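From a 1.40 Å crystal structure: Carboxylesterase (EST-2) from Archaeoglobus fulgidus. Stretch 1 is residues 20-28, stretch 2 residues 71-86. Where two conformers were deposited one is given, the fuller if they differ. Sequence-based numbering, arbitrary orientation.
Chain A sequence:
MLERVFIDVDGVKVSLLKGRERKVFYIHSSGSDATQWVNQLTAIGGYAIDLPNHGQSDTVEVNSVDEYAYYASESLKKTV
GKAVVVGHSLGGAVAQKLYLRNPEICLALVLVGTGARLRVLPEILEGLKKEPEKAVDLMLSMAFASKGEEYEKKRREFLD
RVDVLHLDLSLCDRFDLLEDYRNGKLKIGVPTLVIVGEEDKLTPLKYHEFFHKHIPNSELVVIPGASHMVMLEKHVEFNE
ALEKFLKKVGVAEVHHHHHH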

ATOM      1  N   ARG A  20     -16.806  -7.649  -3.032  1.00 17.09           N
ATOM      2  CA  ARG A  20     -17.555  -7.874  -4.268  0.50 19.08           C
ATOM      3  C   ARG A  20     -16.606  -7.829  -5.454  1.00 19.32           C
ATOM      4  O   ARG A  20     -15.539  -7.176  -5.407  1.00 16.43           O
ATOM      5  N   GLU A  21     -16.953  -8.553  -6.516  1.00 22.32           N
ATOM      6  CA  GLU A  21     -16.081  -8.621  -7.676  0.50 24.66           C
ATOM      7  C   GLU A  21     -15.862  -7.202  -8.234  1.00 20.01           C
ATOM      8  O   GLU A  21     -16.785  -6.446  -8.450  1.00 24.59           O
ATOM      9  N   ARG A  22     -14.580  -6.856  -8.395  1.00 17.83           N
ATOM     10  CA  ARG A  22     -14.172  -5.562  -8.931  0.60 18.03           C
ATOM     11  C   ARG A  22     -12.693  -5.681  -9.297  1.00 15.17           C
ATOM     12  O   ARG A  22     -11.928  -6.357  -8.599  1.00 15.72           O
ATOM     13  N   LYS A  23     -12.279  -4.987 -10.360  1.00 15.41           N
ATOM     14  CA  LYS A  23     -10.898  -5.059 -10.830  0.60 16.39           C
ATOM     15  C   LYS A  23     -10.028  -4.041 -10.088  1.00 14.99           C
ATOM     16  O   LYS A  23      -9.522  -3.082 -10.659  1.00 15.51           O
ATOM     17  N   VAL A  24      -9.881  -4.306  -8.778  1.00 14.05           N
ATOM     18  CA  VAL A  24      -9.122  -3.475  -7.842  1.00 13.82           C
ATOM     19  C   VAL A  24      -8.298  -4.433  -6.991  1.00 11.99           C
ATOM     20  O   VAL A  24      -8.831  -5.437  -6.507  1.00 13.15           O
ATOM     21  N   PHE A  25      -7.010  -4.126  -6.850  1.00 11.13           N
ATOM     22  CA  PHE A  25      -6.055  -4.968  -6.160  1.00 11.33           C
ATOM     23  C   PHE A  25      -5.245  -4.126  -5.176  1.00 11.74           C
ATOM     24  O   PHE A  25      -4.536  -3.195  -5.600  1.00 12.56           O
ATOM     25  N   TYR A  26      -5.352  -4.441  -3.874  1.00 10.55           N
ATOM     26  CA  TYR A  26      -4.767  -3.616  -2.834  1.00  9.94           C
ATOM     27  C   TYR A  26      -3.540  -4.264  -2.237  1.00 10.87           C
ATOM     28  O   TYR A  26      -3.564  -5.465  -1.943  1.00 12.02           O
ATOM     29  N   ILE A  27      -2.521  -3.452  -1.961  1.00 10.55           N
ATOM     30  CA  ILE A  27      -1.251  -3.906  -1.406  1.00 10.56           C
ATOM     31  C   ILE A  27      -0.925  -3.072  -0.145  1.00 10.55           C
ATOM     32  O   ILE A  27      -0.719  -1.853  -0.220  1.00 11.71           O
ATOM     33  N   HIS A  28      -0.899  -3.766   0.985  1.00 10.59           N
ATOM     34  CA  HIS A  28      -0.679  -3.194   2.314  1.00 10.87           C
ATOM     35  C   HIS A  28       0.741  -2.724   2.571  1.00 12.79           C
ATOM     36  O   HIS A  28       1.664  -2.974   1.793  1.00 12.98           O
ATOM     37  N   TYR A  71       5.396 -11.572  -6.268  1.00 15.83           N
ATOM     38  CA  TYR A  71       4.245 -12.210  -5.622  1.00 14.81           C
ATOM     39  C   TYR A  71       2.939 -11.452  -5.859  1.00 14.78           C
ATOM     40  O   TYR A  71       1.902 -12.062  -6.118  1.00 15.02           O
ATOM     41  N   ALA A  72       2.996 -10.126  -5.824  1.00 13.64           N
ATOM     42  CA  ALA A  72       1.809  -9.345  -6.065  1.00 13.17           C
ATOM     43  C   ALA A  72       1.304  -9.489  -7.481  1.00 13.22           C
ATOM     44  O   ALA A  72       0.122  -9.635  -7.704  1.00 15.27           O
ATOM     45  N   SER A  73       2.220  -9.415  -8.464  1.00 14.03           N
ATOM     46  CA  SER A  73       1.823  -9.556  -9.846  0.50 13.50           C
ATOM     47  C   SER A  73       1.216 -10.926 -10.179  1.00 12.75           C
ATOM     48  O   SER A  73       0.166 -10.991 -10.830  1.00 14.89           O
ATOM     49  N   GLU A  74       1.847 -11.988  -9.695  1.00 13.95           N
ATOM     50  CA  GLU A  74       1.308 -13.318  -9.900  1.00 15.80           C
ATOM     51  C   GLU A  74      -0.051 -13.468  -9.255  1.00 14.84           C
ATOM     52  O   GLU A  74      -0.971 -14.067  -9.797  1.00 15.82           O
ATOM     53  N   SER A  75      -0.204 -12.882  -8.067  1.00 12.87           N
ATOM     54  CA  SER A  75      -1.478 -12.967  -7.371  1.00 13.60           C
ATOM     55  C   SER A  75      -2.593 -12.165  -8.051  1.00 14.25           C
ATOM     56  O   SER A  75      -3.715 -12.611  -8.114  1.00 14.15           O
ATOM     57  N   LEU A  76      -2.259 -10.999  -8.583  1.00 11.99           N
ATOM     58  CA  LEU A  76      -3.179 -10.212  -9.347  1.00 12.64           C
ATOM     59  C   LEU A  76      -3.632 -10.991 -10.585  1.00 12.78           C
ATOM     60  O   LEU A  76      -4.809 -11.128 -10.848  1.00 14.33           O
ATOM     61  N   LYS A  77      -2.664 -11.518 -11.319  1.00 13.83           N
ATOM     62  CA  LYS A  77      -2.986 -12.288 -12.521  0.70 14.92           C
ATOM     63  C   LYS A  77      -3.948 -13.441 -12.224  1.00 14.62           C
ATOM     64  O   LYS A  77      -4.871 -13.692 -13.001  1.00 17.62           O
ATOM     65  N   LYS A  78      -3.761 -14.116 -11.084  1.00 14.94           N
ATOM     66  CA  LYS A  78      -4.560 -15.305 -10.712  0.70 15.70           C
ATOM     67  C   LYS A  78      -5.930 -14.988 -10.137  1.00 15.20           C
ATOM     68  O   LYS A  78      -6.761 -15.882  -9.989  1.00 17.84           O
ATOM     69  N   THR A  79      -6.169 -13.721  -9.769  1.00 14.60           N
ATOM     70  CA  THR A  79      -7.424 -13.354  -9.147  1.00 14.60           C
ATOM     71  C   THR A  79      -8.291 -12.492 -10.042  1.00 14.94           C
ATOM     72  O   THR A  79      -9.434 -12.833 -10.322  1.00 17.98           O
ATOM     73  N   VAL A  80      -7.755 -11.369 -10.499  1.00 15.43           N
ATOM     74  CA  VAL A  80      -8.496 -10.395 -11.317  1.00 15.25           C
ATOM     75  C   VAL A  80      -7.968 -10.204 -12.736  1.00 16.37           C
ATOM     76  O   VAL A  80      -8.684  -9.644 -13.561  1.00 17.86           O
ATOM     77  N   GLY A  81      -6.765 -10.671 -13.038  1.00 15.25           N
ATOM     78  CA  GLY A  81      -6.217 -10.588 -14.390  1.00 16.47           C
ATOM     79  C   GLY A  81      -5.547  -9.272 -14.660  1.00 14.89           C
ATOM     80  O   GLY A  81      -4.354  -9.246 -14.928  1.00 17.85           O
ATOM     81  N   LYS A  82      -6.352  -8.210 -14.607  1.00 15.88           N
ATOM     82  CA  LYS A  82      -5.868  -6.830 -14.695  0.50 16.24           C
ATOM     83  C   LYS A  82      -6.623  -6.017 -13.658  1.00 17.81           C
ATOM     84  O   LYS A  82      -7.743  -6.334 -13.308  1.00 19.13           O
ATOM     85  N   ALA A  83      -5.994  -4.971 -13.125  1.00 15.74           N
ATOM     86  CA  ALA A  83      -6.675  -4.221 -12.060  1.00 14.85           C
ATOM     87  C   ALA A  83      -6.118  -2.834 -11.904  1.00 11.90           C
ATOM     88  O   ALA A  83      -4.993  -2.536 -12.330  1.00 14.50           O
ATOM     89  N   VAL A  84      -6.922  -1.984 -11.252  1.00 12.98           N
ATOM     90  CA  VAL A  84      -6.411  -0.787 -10.621  1.00 13.26           C
ATOM     91  C   VAL A  84      -5.614  -1.258  -9.399  1.00 13.32           C
ATOM     92  O   VAL A  84      -6.182  -1.938  -8.542  1.00 15.12           O
ATOM     93  N   VAL A  85      -4.352  -0.895  -9.324  1.00 12.04           N
ATOM     94  CA  VAL A  85      -3.491  -1.334  -8.240  1.00 11.77           C
ATOM     95  C   VAL A  85      -3.356  -0.228  -7.218  1.00 13.34           C
ATOM     96  O   VAL A  85      -2.930   0.887  -7.576  1.00 14.68           O
ATOM     97  N   VAL A  86      -3.746  -0.515  -5.989  1.00 11.73           N
ATOM     98  CA  VAL A  86      -3.791   0.466  -4.877  1.00 12.25           C
ATOM     99  C   VAL A  86      -2.724   0.037  -3.875  1.00 12.66           C
ATOM    100  O   VAL A  86      -2.823  -1.044  -3.301  1.00 13.82           O
TER

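Strands 24-27 and 83-86 lie side by side in parallel register; four backbone hydrogen bonds join the two stretches here, the first accepted by Lys23 O just before the strand, while the helix of stretch 2 covers the face of this sheet that carries Phe25 and Val85. Of the 727 Å² buried between the stretches, Phe25 covers the most. Its chi1 is t (-168°) and chi2 is 88°, which carries the ring up against the helix. Leu76 lies over one ring face, its CB 3.9 Å from the ring centroid and only 9° off the normal, a close CH-pi contact. Thr79 OG1 meets the ring edge, 3.9 Å from Phe25 CE1; this hydroxyl, with chi1 p, donates to Ser75 O (OG1 to O, 2.8 Å). Ala72 and Ser75 also point toward the strand and adjoin the ring, and at its base Phe25 CB packs 3.9 Å from Ala83 CB. Ile27 (m, t) extends this apolar layer, its CD1 lying 4.0 Å from Ala72 CB and 3.9 Å from Val85 CG1.

Val86 (t) packs on the other face of the sheet, where its CG2 is 3.8 Å from Val24 CG1 and its CB 3.8 Å from Tyr26 CD2, so it packs against two side chains of stretch 1 on the same face.

Lys23 lies at the more open end. Two m torsions followed by two t torsions bring its ammonium group to the backbone of Val80, where NZ donates to Val80 O at 2.8 Å and its aliphatic CD lies 4.0 Å from Val80 CB. Val80 (m) points toward stretch 1, placing CG1 3.7 Å from Arg22 O and 3.9 Å from Glu21 OE2. The O of water 2 is 3.2 Å from Lys23 NZ and 3.3 Å from Thr79 O, both weak hydrogen bonds, and the O of water 1 lies 2.8 Å from Thr79 O and 3.0 Å from Glu21 OE2.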

ATOM      1  CB  ARG A  20     -18.730  -6.892  -4.439  0.50 29.54           C
ATOM      2  CG  ARG A  20     -18.391  -5.426  -4.655  0.50 32.61           C
ATOM      3  CD  ARG A  20     -19.659  -4.565  -4.661  0.50 48.35           C
ATOM      4  NE  ARG A  20     -19.381  -3.145  -4.451  0.50 52.15           N
ATOM      5  CZ  ARG A  20     -19.150  -2.293  -5.441  0.50 25.17           C
ATOM      6  NH1 ARG A  20     -19.150  -2.743  -6.682  0.50 29.65           N
ATOM      7  NH2 ARG A  20     -18.909  -1.015  -5.196  0.50 28.45           N
ATOM      8  CB  GLU A  21     -16.551  -9.674  -8.696  0.50 23.39           C
ATOM      9  CG  GLU A  21     -15.551  -9.920  -9.839  0.50 23.44           C
ATOM     10  CD  GLU A  21     -14.261 -10.614  -9.407  0.50 31.44           C
ATOM     11  OE1 GLU A  21     -14.287 -11.313  -8.376  0.50 37.85           O
ATOM     12  OE2 GLU A  21     -13.220 -10.451 -10.091  0.50 26.17           O
ATOM     13  CB  ARG A  22     -14.374  -4.460  -7.878  0.60 18.66           C
ATOM     14  CG  ARG A  22     -14.560  -3.032  -8.319  0.60 19.77           C
ATOM     15  CD  ARG A  22     -16.027  -2.653  -8.447  0.60 17.64           C
ATOM     16  NE  ARG A  22     -16.207  -1.346  -9.087  0.60 20.91           N
ATOM     17  CZ  ARG A  22     -16.385  -0.188  -8.447  0.60 23.66           C
ATOM     18  NH1 ARG A  22     -16.330  -0.097  -7.121  0.60 16.45           N
ATOM     19  NH2 ARG A  22     -16.561   0.920  -9.168  0.60 29.79           N
ATOM     20  CB  LYS A  23     -10.833  -4.844 -12.345  0.60 18.21           C
ATOM     21  CG  LYS A  23     -11.717  -5.810 -13.137  0.60 21.18           C
ATOM     22  CD  LYS A  23     -11.266  -7.238 -12.976  0.60 19.62           C
ATOM     23  CE  LYS A  23     -12.023  -8.178 -13.883  0.60 22.91           C
ATOM     24  NZ  LYS A  23     -11.508  -9.566 -13.805  0.60 21.82           N
ATOM     25  CB  VAL A  24     -10.028  -2.592  -6.951  1.00 14.22           C
ATOM     26  CG1 VAL A  24      -9.177  -1.643  -6.102  1.00 14.10           C
ATOM     27  CG2 VAL A  24     -10.982  -1.780  -7.789  1.00 17.28           C
ATOM     28  CB  PHE A  25      -5.130  -5.655  -7.188  1.00 12.50           C
ATOM     29  CG  PHE A  25      -4.292  -6.762  -6.603  1.00 12.16           C
ATOM     30  CD1 PHE A  25      -4.772  -8.069  -6.538  1.00 12.59           C
ATOM     31  CD2 PHE A  25      -3.031  -6.502  -6.128  1.00 13.58           C
ATOM     32  CE1 PHE A  25      -3.987  -9.068  -5.996  1.00 13.64           C
ATOM     33  CE2 PHE A  25      -2.256  -7.525  -5.598  1.00 14.33           C
ATOM     34  CZ  PHE A  25      -2.757  -8.791  -5.551  1.00 14.08           C
ATOM     35  CB  TYR A  26      -5.760  -3.392  -1.681  1.00 10.28           C
ATOM     36  CG  TYR A  26      -7.128  -2.882  -2.041  1.00 10.94           C
ATOM     37  CD1 TYR A  26      -8.130  -3.750  -2.397  1.00 11.97           C
ATOM     38  CD2 TYR A  26      -7.452  -1.528  -1.973  1.00 11.99           C
ATOM     39  CE1 TYR A  26      -9.411  -3.321  -2.678  1.00 13.38           C
ATOM     40  CE2 TYR A  26      -8.724  -1.087  -2.300  1.00 11.52           C
ATOM     41  CZ  TYR A  26      -9.697  -1.974  -2.656  1.00 13.20           C
ATOM     42  OH  TYR A  26     -10.978  -1.521  -2.957  1.00 14.62           O
ATOM     43  CB  ILE A  27      -0.072  -3.790  -2.400  1.00 11.88           C
ATOM     44  CG1 ILE A  27      -0.480  -4.361  -3.762  1.00 12.84           C
ATOM     45  CG2 ILE A  27       1.119  -4.532  -1.826  1.00 13.34           C
ATOM     46  CD1 ILE A  27       0.583  -4.240  -4.821  1.00 14.43           C
ATOM     47  CB  HIS A  28      -1.077  -4.199   3.396  1.00 11.84           C
ATOM     48  CG  HIS A  28      -0.238  -5.430   3.419  1.00 11.07           C
ATOM     49  ND1 HIS A  28       1.020  -5.472   3.975  1.00 12.39           N
ATOM     50  CD2 HIS A  28      -0.477  -6.673   2.933  1.00 12.07           C
ATOM     51  CE1 HIS A  28       1.513  -6.694   3.846  1.00 13.34           C
ATOM     52  NE2 HIS A  28       0.643  -7.430   3.179  1.00 12.56           N
ATOM     53  CB  TYR A  71       4.448 -12.420  -4.121  1.00 14.63           C
ATOM     54  CG  TYR A  71       5.485 -13.457  -3.823  1.00 17.64           C
ATOM     55  CD1 TYR A  71       5.213 -14.814  -4.022  1.00 20.95           C
ATOM     56  CD2 TYR A  71       6.748 -13.094  -3.374  1.00 21.15           C
ATOM     57  CE1 TYR A  71       6.189 -15.773  -3.793  1.00 24.97           C
ATOM     58  CE2 TYR A  71       7.726 -14.049  -3.128  1.00 22.00           C
ATOM     59  CZ  TYR A  71       7.437 -15.376  -3.351  1.00 25.55           C
ATOM     60  OH  TYR A  71       8.413 -16.316  -3.106  1.00 26.81           O
ATOM     61  CB  ALA A  72       2.052  -7.894  -5.708  1.00 14.97           C
ATOM     62  CB  SER A  73       2.974  -9.223 -10.769  0.50 15.20           C
ATOM     63  OG  SER A  73       4.071 -10.077 -10.585  0.50 18.30           O
ATOM     64  CB  GLU A  74       2.268 -14.387  -9.359  1.00 17.21           C
ATOM     65  CG  GLU A  74       3.533 -14.528 -10.180  1.00 18.33           C
ATOM     66  CD  GLU A  74       3.249 -15.063 -11.575  1.00 24.81           C
ATOM     67  OE1 GLU A  74       2.628 -16.129 -11.691  1.00 28.68           O
ATOM     68  OE2 GLU A  74       3.592 -14.387 -12.553  1.00 27.35           O
ATOM     69  CB  SER A  75      -1.315 -12.484  -5.919  1.00 13.21           C
ATOM     70  OG  SER A  75      -0.401 -13.276  -5.182  1.00 13.55           O
ATOM     71  CB  LEU A  76      -2.533  -8.860  -9.698  1.00 13.14           C
ATOM     72  CG  LEU A  76      -3.376  -7.784 -10.326  1.00 14.28           C
ATOM     73  CD1 LEU A  76      -2.675  -6.438 -10.237  1.00 16.55           C
ATOM     74  CD2 LEU A  76      -3.773  -8.078 -11.771  1.00 14.63           C
ATOM     75  CB  LYS A  77      -1.708 -12.834 -13.156  0.70 16.99           C
ATOM     76  CG  LYS A  77      -0.862 -11.797 -13.852  0.70 21.98           C
ATOM     77  CD  LYS A  77       0.501 -12.383 -14.219  0.70 27.66           C
ATOM     78  CE  LYS A  77       1.404 -11.354 -14.865  0.70 33.17           C
ATOM     79  NZ  LYS A  77       2.750 -11.916 -15.167  0.70 37.90           N
ATOM     80  CB  LYS A  78      -3.790 -16.171  -9.707  0.70 17.65           C
ATOM     81  CG  LYS A  78      -2.596 -16.910 -10.319  0.70 23.56           C
ATOM     82  CD  LYS A  78      -1.732 -17.564  -9.243  0.70 24.95           C
ATOM     83  CE  LYS A  78      -0.393 -18.044  -9.774  0.70 38.56           C
ATOM     84  NZ  LYS A  78      -0.544 -19.180 -10.720  0.70 40.08           N
ATOM     85  CB  THR A  79      -7.184 -12.655  -7.779  1.00 13.93           C
ATOM     86  OG1 THR A  79      -6.278 -11.569  -7.951  1.00 14.53           O
ATOM     87  CG2 THR A  79      -6.658 -13.618  -6.756  1.00 15.78           C
ATOM     88  CB  VAL A  80      -8.619  -9.028 -10.596  1.00 17.20           C
ATOM     89  CG1 VAL A  80      -9.591  -9.164  -9.418  1.00 23.83           C
ATOM     90  CG2 VAL A  80      -7.288  -8.522 -10.123  1.00 16.01           C
ATOM     91  CB  LYS A  82      -6.100  -6.240 -16.071  0.50 21.49           C
ATOM     92  CG  LYS A  82      -5.463  -7.029 -17.190  0.50 22.65           C
ATOM     93  CD  LYS A  82      -5.602  -6.273 -18.500  0.50 28.45           C
ATOM     94  CE  LYS A  82      -5.078  -7.082 -19.681  0.50 44.97           C
ATOM     95  NZ  LYS A  82      -3.588  -7.104 -19.754  0.50 41.25           N
ATOM     96  CB  ALA A  83      -6.519  -4.943 -10.726  1.00 16.62           C
ATOM     97  CB  VAL A  84      -7.566   0.122 -10.239  1.00 13.81           C
ATOM     98  CG1 VAL A  84      -7.058   1.345  -9.476  1.00 16.06           C
ATOM     99  CG2 VAL A  84      -8.352   0.540 -11.475  1.00 14.93           C
ATOM    100  CB  VAL A  85      -2.118  -1.739  -8.752  1.00 13.36           C
ATOM    101  CG1 VAL A  85      -1.212  -2.180  -7.617  1.00 14.79           C
ATOM    102  CG2 VAL A  85      -2.237  -2.859  -9.793  1.00 15.81           C
ATOM    103  CB  VAL A  86      -5.164   0.456  -4.212  1.00 12.61           C
ATOM    104  CG1 VAL A  86      -5.219   1.490  -3.086  1.00 12.47           C
ATOM    105  CG2 VAL A  86      -6.284   0.680  -5.205  1.00 13.55           C
TER
HETATM  106  O   HOH W   1     -12.016 -13.117  -9.294  1.00 29.55           O
HETATM  107  O   HOH W   2     -11.832 -12.497 -12.589  1.00 52.84           O